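Local coordinates for protein 16 kDa beta-galactoside-binding lectin (Gallus gallus, PDB 1QMJ) that binds beta-galactosides such as lactose as a homodimeric galectin, and may take part in regulating differentiation, at residues Val4-Val10 / Glu113-Ala119; Ser38-His43 / Asp64-Gly68; Lys17-Leu23 / Asp123-Ile129. All coordinates share one frame. Residues are numbered along the deposited sequence.

Contact 1: Val4-Val10 / Glu113-Ala119; sequences VVTQLDV and EKIQYLA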
loop_
_atom_site.group_PDB
_atom_site.type_symbol
_atom_site.label_atom_id
_atom_site.label_comp_id
_atom_site.label_asym_id
_atom_site.label_seq_id
_atom_site.Cartn_x
_atom_site.Cartn_y
_atom_site.Cartn_z
ATOM N N VAL A 4 -1.411 -0.261 6.772
ATOM C CA VAL A 4 -1.113 -1.690 6.747
ATOM C C VAL A 4 -1.454 -2.249 5.370
ATOM O O VAL A 4 -2.525 -1.962 4.815
ATOM C CB VAL A 4 -1.948 -2.427 7.801
ATOM C CG1 VAL A 4 -1.688 -3.935 7.822
ATOM C CG2 VAL A 4 -1.681 -1.942 9.227
ATOM N N VAL A 5 -0.529 -3.030 4.859
ATOM C CA VAL A 5 -0.673 -3.674 3.548
ATOM C C VAL A 5 -0.607 -5.190 3.711
ATOM O O VAL A 5 0.334 -5.724 4.317
ATOM C CB VAL A 5 0.448 -3.229 2.604
ATOM C CG1 VAL A 5 0.158 -3.559 1.138
ATOM C CG2 VAL A 5 0.709 -1.722 2.645
ATOM N N THR A 6 -1.641 -5.840 3.230
ATOM C CA THR A 6 -1.749 -7.302 3.312
ATOM C C THR A 6 -2.016 -7.876 1.915
ATOM O O THR A 6 -2.140 -7.132 0.932
ATOM C CB THR A 6 -2.888 -7.693 4.262
ATOM O OG1 THR A 6 -4.071 -6.977 3.936
ATOM C CG2 THR A 6 -2.566 -7.396 5.730
ATOM N N GLN A 7 -2.091 -9.189 1.876
ATOM C CA GLN A 7 -2.334 -9.942 0.635
ATOM C C GLN A 7 -1.136 -9.817 -0.317
ATOM O O GLN A 7 -1.276 -9.936 -1.542
ATOM C CB GLN A 7 -3.571 -9.408 -0.096
ATOM C CG GLN A 7 -4.803 -9.283 0.801
ATOM C CD GLN A 7 -5.291 -10.624 1.350
ATOM O OE1 GLN A 7 -5.114 -11.658 0.705
ATOM N NE2 GLN A 7 -5.902 -10.671 2.518
ATOM N N LEU A 8 0.025 -9.578 0.265
ATOM C CA LEU A 8 1.275 -9.439 -0.504
ATOM C C LEU A 8 1.892 -10.816 -0.736
ATOM O O LEU A 8 1.510 -11.805 -0.092
ATOM C CB LEU A 8 2.285 -8.577 0.255
ATOM C CG LEU A 8 1.907 -7.097 0.306
ATOM C CD1 LEU A 8 2.902 -6.259 1.113
ATOM C CD2 LEU A 8 1.839 -6.442 -1.076
ATOM N N ASP A 9 2.833 -10.838 -1.658
ATOM C CA ASP A 9 3.548 -12.063 -2.026
ATOM C C ASP A 9 4.971 -11.730 -2.477
ATOM O O ASP A 9 5.453 -12.232 -3.501
ATOM C CB ASP A 9 2.820 -12.776 -3.170
ATOM C CG ASP A 9 3.348 -14.193 -3.434
ATOM O OD1 ASP A 9 4.384 -14.626 -2.799
ATOM O OD2 ASP A 9 2.758 -14.952 -4.294
ATOM N N VAL A 10 5.619 -10.881 -1.697
ATOM C CA VAL A 10 7.003 -10.477 -1.972
ATOM C C VAL A 10 7.911 -11.668 -1.708
ATOM O O VAL A 10 7.948 -12.210 -0.597
ATOM C CB VAL A 10 7.426 -9.319 -1.064
ATOM C CG1 VAL A 10 8.795 -8.744 -1.439
ATOM C CG2 VAL A 10 6.455 -8.138 -1.100
ATOM N N GLU A 113 10.011 -17.232 3.840
ATOM C CA GLU A 113 10.343 -17.223 2.411
ATOM C C GLU A 113 9.551 -16.242 1.544
ATOM O O GLU A 113 9.756 -16.174 0.330
ATOM C CB GLU A 113 10.275 -18.636 1.817
ATOM C CG GLU A 113 9.067 -19.466 2.243
ATOM C CD GLU A 113 9.416 -20.494 3.310
ATOM O OE1 GLU A 113 10.177 -21.439 2.995
ATOM O OE2 GLU A 113 8.933 -20.357 4.459
ATOM N N LYS A 114 8.641 -15.495 2.158
ATOM C CA LYS A 114 7.862 -14.503 1.427
ATOM C C LYS A 114 7.231 -13.549 2.422
ATOM O O LYS A 114 6.957 -13.933 3.561
ATOM C CB LYS A 114 6.776 -15.165 0.564
ATOM C CG LYS A 114 5.414 -15.291 1.231
ATOM C CD LYS A 114 4.356 -15.837 0.288
ATOM C CE LYS A 114 4.597 -17.304 -0.034
ATOM N NZ LYS A 114 3.502 -17.872 -0.875
ATOM N N ILE A 115 7.050 -12.301 2.009
ATOM C CA ILE A 115 6.430 -11.291 2.857
ATOM C C ILE A 115 4.995 -11.073 2.395
ATOM O O ILE A 115 4.746 -10.846 1.213
ATOM C CB ILE A 115 7.204 -9.951 2.812
ATOM C CG1 ILE A 115 8.502 -10.075 3.618
ATOM C CG2 ILE A 115 6.341 -8.806 3.352
ATOM C CD1 ILE A 115 9.488 -8.934 3.406
ATOM N N GLN A 116 4.056 -11.150 3.327
ATOM C CA GLN A 116 2.656 -10.956 2.999
ATOM C C GLN A 116 2.065 -9.799 3.782
ATOM O O GLN A 116 0.921 -9.408 3.554
ATOM C CB GLN A 116 1.868 -12.217 3.324
ATOM C CG GLN A 116 2.446 -13.474 2.721
ATOM C CD GLN A 116 1.663 -14.705 3.115
ATOM O OE1 GLN A 116 1.666 -15.111 4.277
ATOM N NE2 GLN A 116 0.976 -15.301 2.150
ATOM N N TYR A 117 2.855 -9.243 4.692
ATOM C CA TYR A 117 2.397 -8.162 5.548
ATOM C C TYR A 117 3.442 -7.058 5.643
ATOM O O TYR A 117 4.634 -7.338 5.768
ATOM C CB TYR A 117 2.110 -8.744 6.940
ATOM C CG TYR A 117 1.731 -7.749 8.015
ATOM C CD1 TYR A 117 2.712 -7.121 8.793
ATOM C CD2 TYR A 117 0.393 -7.465 8.283
ATOM C CE1 TYR A 117 2.362 -6.235 9.811
ATOM C CE2 TYR A 117 0.032 -6.582 9.296
ATOM C CZ TYR A 117 1.017 -5.973 10.055
ATOM O OH TYR A 117 0.653 -5.095 11.052
ATOM N N LEU A 118 2.979 -5.812 5.591
ATOM C CA LEU A 118 3.835 -4.632 5.691
ATOM C C LEU A 118 3.033 -3.596 6.455
ATOM O O LEU A 118 1.854 -3.410 6.186
ATOM C CB LEU A 118 4.183 -4.092 4.291
ATOM C CG LEU A 118 4.951 -2.762 4.134
ATOM C CD1 LEU A 118 6.339 -2.851 4.731
ATOM C CD2 LEU A 118 5.069 -2.398 2.668
ATOM N N ALA A 119 3.646 -2.957 7.440
ATOM C CA ALA A 119 2.964 -1.923 8.203
ATOM C C ALA A 119 3.945 -0.824 8.570
ATOM O O ALA A 119 5.099 -1.097 8.900
ATOM C CB ALA A 119 2.341 -2.507 9.450
#

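Contact 2: Ser38-His43 / Asp64-Gly68; sequences STLMLH and DGTWG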
loop_
_atom_site.group_PDB
_atom_site.type_symbol
_atom_site.label_atom_id
_atom_site.label_comp_id
_atom_site.label_asym_id
_atom_site.label_seq_id
_atom_site.Cartn_x
_atom_site.Cartn_y
_atom_site.Cartn_z
ATOM N N SER A 38 1.549 -10.428 14.362
ATOM C CA SER A 38 2.103 -11.247 15.469
ATOM C C SER A 38 3.422 -11.927 15.074
ATOM O O SER A 38 4.223 -12.326 15.932
ATOM C CB SER A 38 1.111 -12.334 15.876
ATOM O OG SER A 38 -0.089 -11.739 16.347
ATOM N N THR A 39 3.633 -12.053 13.784
ATOM C CA THR A 39 4.850 -12.686 13.255
ATOM C C THR A 39 5.503 -11.767 12.229
ATOM O O THR A 39 5.035 -11.647 11.087
ATOM C CB THR A 39 4.498 -14.020 12.606
ATOM O OG1 THR A 39 3.901 -14.878 13.568
ATOM C CG2 THR A 39 5.718 -14.745 12.036
ATOM N N LEU A 40 6.574 -11.148 12.678
ATOM C CA LEU A 40 7.341 -10.207 11.866
ATOM C C LEU A 40 8.746 -10.711 11.599
ATOM O O LEU A 40 9.451 -11.170 12.511
ATOM C CB LEU A 40 7.472 -8.868 12.587
ATOM C CG LEU A 40 6.131 -8.254 12.962
ATOM C CD1 LEU A 40 6.279 -6.948 13.745
ATOM C CD2 LEU A 40 5.269 -7.919 11.745
ATOM N N MET A 41 9.108 -10.607 10.348
ATOM C CA MET A 41 10.424 -10.998 9.897
ATOM C C MET A 41 11.405 -9.916 10.332
ATOM O O MET A 41 12.575 -10.184 10.625
ATOM C CB MET A 41 10.435 -11.141 8.376
ATOM C CG MET A 41 11.823 -11.447 7.810
ATOM S SD MET A 41 11.899 -11.263 6.043
ATOM C CE MET A 41 10.671 -12.295 5.275
ATOM N N LEU A 42 10.904 -8.689 10.375
ATOM C CA LEU A 42 11.739 -7.556 10.765
ATOM C C LEU A 42 10.929 -6.344 11.241
ATOM O O LEU A 42 9.948 -5.929 10.598
ATOM C CB LEU A 42 12.578 -7.102 9.585
ATOM C CG LEU A 42 13.234 -5.749 9.822
ATOM C CD1 LEU A 42 14.294 -5.787 10.924
ATOM C CD2 LEU A 42 13.937 -5.208 8.580
ATOM N N HIS A 43 11.403 -5.834 12.364
ATOM C CA HIS A 43 10.845 -4.657 13.029
ATOM C C HIS A 43 11.908 -3.551 13.051
ATOM O O HIS A 43 12.637 -3.388 14.042
ATOM C CB HIS A 43 10.440 -4.999 14.469
ATOM C CG HIS A 43 9.909 -3.787 15.248
ATOM N ND1 HIS A 43 10.531 -3.322 16.404
ATOM C CD2 HIS A 43 8.842 -2.968 15.039
ATOM C CE1 HIS A 43 9.852 -2.277 16.846
ATOM N NE2 HIS A 43 8.843 -2.053 16.043
ATOM N N ASP A 64 4.757 -15.266 17.104
ATOM C CA ASP A 64 3.646 -15.652 17.958
ATOM C C ASP A 64 3.413 -14.569 19.020
ATOM O O ASP A 64 3.117 -14.870 20.183
ATOM C CB ASP A 64 3.967 -16.980 18.643
ATOM C CG ASP A 64 2.721 -17.744 19.091
ATOM O OD1 ASP A 64 1.587 -17.527 18.516
ATOM O OD2 ASP A 64 2.806 -18.607 20.046
ATOM N N GLY A 65 3.564 -13.336 18.567
ATOM C CA GLY A 65 3.353 -12.127 19.391
ATOM C C GLY A 65 4.484 -11.877 20.413
ATOM O O GLY A 65 4.360 -11.030 21.307
ATOM N N THR A 66 5.578 -12.604 20.286
ATOM C CA THR A 66 6.725 -12.436 21.212
ATOM C C THR A 66 7.924 -11.817 20.488
ATOM O O THR A 66 8.325 -12.270 19.409
ATOM C CB THR A 66 7.173 -13.785 21.789
ATOM O OG1 THR A 66 6.077 -14.446 22.402
ATOM C CG2 THR A 66 8.270 -13.641 22.851
ATOM N N TRP A 67 8.469 -10.782 21.107
ATOM C CA TRP A 67 9.643 -10.077 20.572
ATOM C C TRP A 67 10.886 -10.943 20.780
ATOM O O TRP A 67 11.014 -11.640 21.797
ATOM C CB TRP A 67 9.875 -8.743 21.304
ATOM C CG TRP A 67 8.832 -7.655 21.012
ATOM C CD1 TRP A 67 7.973 -7.117 21.887
ATOM C CD2 TRP A 67 8.610 -7.036 19.751
ATOM N NE1 TRP A 67 7.202 -6.142 21.178
ATOM C CE2 TRP A 67 7.592 -6.108 19.930
ATOM C CE3 TRP A 67 9.184 -7.179 18.480
ATOM C CZ2 TRP A 67 7.104 -5.292 18.901
ATOM C CZ3 TRP A 67 8.684 -6.356 17.447
ATOM C CH2 TRP A 67 7.693 -5.457 17.649
ATOM N N GLY A 68 11.770 -10.883 19.812
ATOM C CA GLY A 68 13.035 -11.625 19.858
ATOM C C GLY A 68 14.060 -10.771 20.601
ATOM O O GLY A 68 13.702 -9.828 21.318
#

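Contact 3: Lys17-Leu23 / Asp123-Ile129; sequences KVKGKIL and DFKVKAI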
loop_
_atom_site.group_PDB
_atom_site.type_symbol
_atom_site.label_atom_id
_atom_site.label_comp_id
_atom_site.label_asym_id
_atom_site.label_seq_id
_atom_site.Cartn_x
_atom_site.Cartn_y
_atom_site.Cartn_z
ATOM N N LYS A 17 9.938 -0.689 -1.678
ATOM C CA LYS A 17 10.377 0.672 -1.370
ATOM C C LYS A 17 9.271 1.490 -0.727
ATOM O O LYS A 17 8.166 1.613 -1.271
ATOM C CB LYS A 17 10.795 1.399 -2.642
ATOM C CG LYS A 17 11.967 0.742 -3.364
ATOM C CD LYS A 17 12.435 1.562 -4.564
ATOM C CE LYS A 17 13.793 1.125 -5.104
ATOM N NZ LYS A 17 14.473 2.187 -5.858
ATOM N N VAL A 18 9.611 2.027 0.420
ATOM C CA VAL A 18 8.712 2.882 1.185
ATOM C C VAL A 18 9.294 4.288 1.226
ATOM O O VAL A 18 10.371 4.516 1.789
ATOM C CB VAL A 18 8.553 2.375 2.621
ATOM C CG1 VAL A 18 7.671 3.293 3.475
ATOM C CG2 VAL A 18 7.913 0.990 2.704
ATOM N N LYS A 19 8.567 5.193 0.619
ATOM C CA LYS A 19 8.950 6.606 0.567
ATOM C C LYS A 19 8.035 7.392 1.490
ATOM O O LYS A 19 6.830 7.131 1.568
ATOM C CB LYS A 19 8.810 7.151 -0.855
ATOM C CG LYS A 19 9.480 6.276 -1.912
ATOM C CD LYS A 19 9.366 6.863 -3.322
ATOM C CE LYS A 19 10.278 8.075 -3.544
ATOM N NZ LYS A 19 9.820 9.280 -2.836
ATOM N N GLY A 20 8.617 8.342 2.181
ATOM C CA GLY A 20 7.858 9.178 3.113
ATOM C C GLY A 20 8.732 10.276 3.693
ATOM O O GLY A 20 9.858 10.512 3.233
ATOM N N LYS A 21 8.173 10.911 4.693
ATOM C CA LYS A 21 8.828 12.003 5.393
ATOM C C LYS A 21 8.724 11.807 6.899
ATOM O O LYS A 21 7.641 11.538 7.437
ATOM C CB LYS A 21 8.155 13.332 5.027
ATOM C CG LYS A 21 8.769 14.536 5.748
ATOM C CD LYS A 21 7.719 15.510 6.287
ATOM C CE LYS A 21 8.329 16.656 7.098
ATOM N NZ LYS A 21 9.252 17.487 6.314
ATOM N N ILE A 22 9.866 11.944 7.536
ATOM C CA ILE A 22 9.966 11.843 8.989
ATOM C C ILE A 22 9.486 13.178 9.560
ATOM O O ILE A 22 9.953 14.245 9.147
ATOM C CB ILE A 22 11.424 11.580 9.403
ATOM C CG1 ILE A 22 12.034 10.343 8.734
ATOM C CG2 ILE A 22 11.587 11.356 10.908
ATOM C CD1 ILE A 22 13.557 10.272 8.883
ATOM N N LEU A 23 8.557 13.103 10.494
ATOM C CA LEU A 23 7.985 14.314 11.130
ATOM C C LEU A 23 9.093 15.101 11.848
ATOM O O LEU A 23 10.051 14.523 12.372
ATOM C CB LEU A 23 6.910 13.927 12.135
ATOM C CG LEU A 23 5.733 13.183 11.498
ATOM C CD1 LEU A 23 4.503 13.137 12.401
ATOM C CD2 LEU A 23 5.260 13.812 10.182
ATOM N N ASP A 123 5.944 8.196 13.809
ATOM C CA ASP A 123 6.020 9.516 13.210
ATOM C C ASP A 123 6.658 9.529 11.833
ATOM O O ASP A 123 7.722 10.123 11.629
ATOM C CB ASP A 123 6.753 10.458 14.158
ATOM C CG ASP A 123 6.135 10.473 15.542
ATOM O OD1 ASP A 123 4.916 10.720 15.645
ATOM O OD2 ASP A 123 6.858 10.207 16.521
ATOM N N PHE A 124 5.989 8.872 10.890
ATOM C CA PHE A 124 6.448 8.803 9.511
ATOM C C PHE A 124 5.229 9.051 8.636
ATOM O O PHE A 124 4.129 8.577 8.937
ATOM C CB PHE A 124 7.042 7.420 9.207
ATOM C CG PHE A 124 7.798 7.343 7.900
ATOM C CD1 PHE A 124 9.021 7.985 7.745
ATOM C CD2 PHE A 124 7.304 6.592 6.838
ATOM C CE1 PHE A 124 9.745 7.881 6.562
ATOM C CE2 PHE A 124 8.024 6.480 5.645
ATOM C CZ PHE A 124 9.247 7.127 5.512
ATOM N N LYS A 125 5.410 9.850 7.594
ATOM C CA LYS A 125 4.329 10.146 6.671
ATOM C C LYS A 125 4.638 9.452 5.341
ATOM O O LYS A 125 5.573 9.826 4.634
ATOM C CB LYS A 125 4.193 11.657 6.471
ATOM C CG LYS A 125 2.976 12.064 5.673
ATOM C CD LYS A 125 3.097 13.494 5.166
ATOM C CE LYS A 125 4.211 13.636 4.130
ATOM N NZ LYS A 125 3.973 12.819 2.898
ATOM N N VAL A 126 3.892 8.392 5.052
ATOM C CA VAL A 126 4.068 7.629 3.825
ATOM C C VAL A 126 3.588 8.453 2.627
ATOM O O VAL A 126 2.535 9.101 2.669
ATOM C CB VAL A 126 3.288 6.288 3.875
ATOM C CG1 VAL A 126 3.584 5.445 2.637
ATOM C CG2 VAL A 126 3.644 5.521 5.131
ATOM N N LYS A 127 4.375 8.425 1.567
ATOM C CA LYS A 127 4.055 9.154 0.358
ATOM C C LYS A 127 3.889 8.177 -0.800
ATOM O O LYS A 127 3.156 8.451 -1.742
ATOM C CB LYS A 127 5.174 10.151 0.044
ATOM C CG LYS A 127 4.708 11.584 -0.138
ATOM C CD LYS A 127 3.902 11.763 -1.416
ATOM C CE LYS A 127 3.509 13.221 -1.618
ATOM N NZ LYS A 127 2.698 13.742 -0.475
ATOM N N ALA A 128 4.559 7.031 -0.721
ATOM C CA ALA A 128 4.482 6.038 -1.782
ATOM C C ALA A 128 5.086 4.699 -1.382
ATOM O O ALA A 128 6.007 4.648 -0.564
ATOM C CB ALA A 128 5.195 6.566 -3.022
ATOM N N ILE A 129 4.538 3.622 -1.943
ATOM C CA ILE A 129 5.012 2.256 -1.721
ATOM C C ILE A 129 5.187 1.664 -3.118
ATOM O O ILE A 129 4.235 1.619 -3.900
ATOM C CB ILE A 129 4.005 1.393 -0.913
ATOM C CG1 ILE A 129 3.813 1.996 0.483
ATOM C CG2 ILE A 129 4.498 -0.055 -0.820
ATOM C CD1 ILE A 129 3.440 0.999 1.560
#

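Contact 1: Val4-Val10 / Glu113-Ala119
At the dimer-forming edge of the galectin beta-sandwich, the N-terminal strand 4-6 runs antiparallel to the start of strand 117-122, their short axes 4.7 Å apart and 172° from each other. The contact illustrates how an N-terminal segment can be held by two ladders separated by an irregular stretch. In the first, Val5 and Leu118 form a hydrogen-bonded pair: Val5 N donates to Leu118 O at 2.8 Å, and Leu118 N donates to Val5 O at 2.9 Å. Their side chains point into the sandwich, where both reach Ile129 of the facing sheet. The adjoining non-hydrogen-bonded pair, Val4 and Ala119, lies on the other face, and there Val4 CG1 packs 3.5 Å from Tyr117 CE2. Beyond Thr6 the chain leaves the ladder at Gln7, whose phi is positive, and the register slips by two residues. A weak hydrogen bond from Leu8 N to Gln116 O, 3.4 Å long, bridges the gap, and Leu8 CD1 turns inward to within 4.1 Å of Leu118 CB. Gln116 and Tyr117 also form a classic bulge opposite Gly34, on the other flank of their strand. Across its outer edge, the segment Val4-Thr6 pairs antiparallel with a strand of the second subunit, so the sheet continues through the homodimer. The second ladder is a single bridge, in which Val10 N donates to Ile115 O at 3.0 Å and Ile115 N returns a bond to Val10 O at 2.8 Å, bringing Val10 CB within 3.9 Å of Ile115 CB.

Contact 2: Ser38-His43 / Asp64-Gly68
Two segments of one sheet can meet at separated points although another strand, 56-63, runs between them. Ser38 makes the first meeting: its O accepts a hydrogen bond from Gly65 N at 2.9 Å, tying the chain just ahead of strand 39-47 to the turn that precedes strand 66-67. In that turn Asp64 and Gly65 both have positive phi, and the Gly65 amide faces the Ser38 carbonyl. Thr39 then passes close to the turn, with OG1 3.7 Å from Asp64 N. Leu40 points its side chain toward the second segment, and its CD1 lies 4.4 Å from Trp67 CH2, at the far end of the indole. At Met41 the strand turns a corner; Met41 and Leu42 form a classic beta bulge opposite Val33, and their side chains leave this contact to pack against Val95. His43 comes back toward the second segment. Trp67 CZ3 sits over one face of its imidazole, 3.6 Å from His43 CG, and the two rings meet obliquely, their centroids 4.6 Å apart and their planes at 47°. Lys62, from the intervening strand, makes a cation-pi contact with Trp67. Trp67 and Gly68 are predicted to belong to the beta-galactoside site; a tryptophan and a histidine lining the concave sheet, as here, are characteristic of the galectin carbohydrate-recognition domain, in whose relatives the tryptophan stacks on galactose.

Contact 3: Lys17-Leu23 / Asp123-Ile129
Asp123 opens the second segment by accepting a hydrogen bond at its O from Leu23 N, 3.3 Å away, while its carboxylate turns to the backbone of Lys27. Phe124 follows and sends its ring inward across the neighbouring strand: CZ approaches Gly20 CA to 3.4 Å, CE2 lies 3.9 Å from Val18 CG1, and CD1 is 4.0 Å from Ile22 CG1. Since a CB on Gly20 would run into this ring, the bare backbone there is what lets Phe124 lie across the strand, where it also stacks on Phe29. Lys125 forms a hydrogen-bonded pair with Lys21, its N donating to Lys21 O at 2.8 Å; both side chains are on the outer face. Within the chain this is the outermost pair of the five-stranded sheet of the galectin jelly-roll sandwich, where strand 124-131 lies antiparallel to strand 16-22, the short axes 4.3 Å apart at their closest and 143° from each other. Val126 faces inward opposite Gly20, toward Val120 of the other sheet. At Lys127 the regular pairing breaks: Lys127 and Ala128 both face Lys19 in a classic beta bulge, and Lys19 O takes bonds from Lys127 N at 2.8 Å and Ala128 N at 3.2 Å. One extra residue is thereby absorbed and the register shifts by one. Ala128 also accepts from Lys19 N at its O, at 2.9 Å, and with Ile129 pairs antiparallel with a strand of the second subunit. Ile129, opposite Val18 and turned inward, brings its CA to 3.3 Å from Lys17 O.

In the fold
From the N terminus, the chain lays down strand 4-6 and then strand 16-22, and both wait about a hundred residues for their partners. Before those arrive, contact 2 closes a short loop of its own, joining 38-43 to 64-68 within the span of both longer loops. Strand 117-122 then completes contact 1, and strand 124-131, next in the chain, completes contact 3; their segments alternate, so the two loops cross. Contacts 1 and 3 thus tie both ends of the chain into opposite sheets, which meet where Ile129 packs on Leu118 and Val5. Contact 2 shares the sheet of contact 1, touching it through Met41 and Leu40.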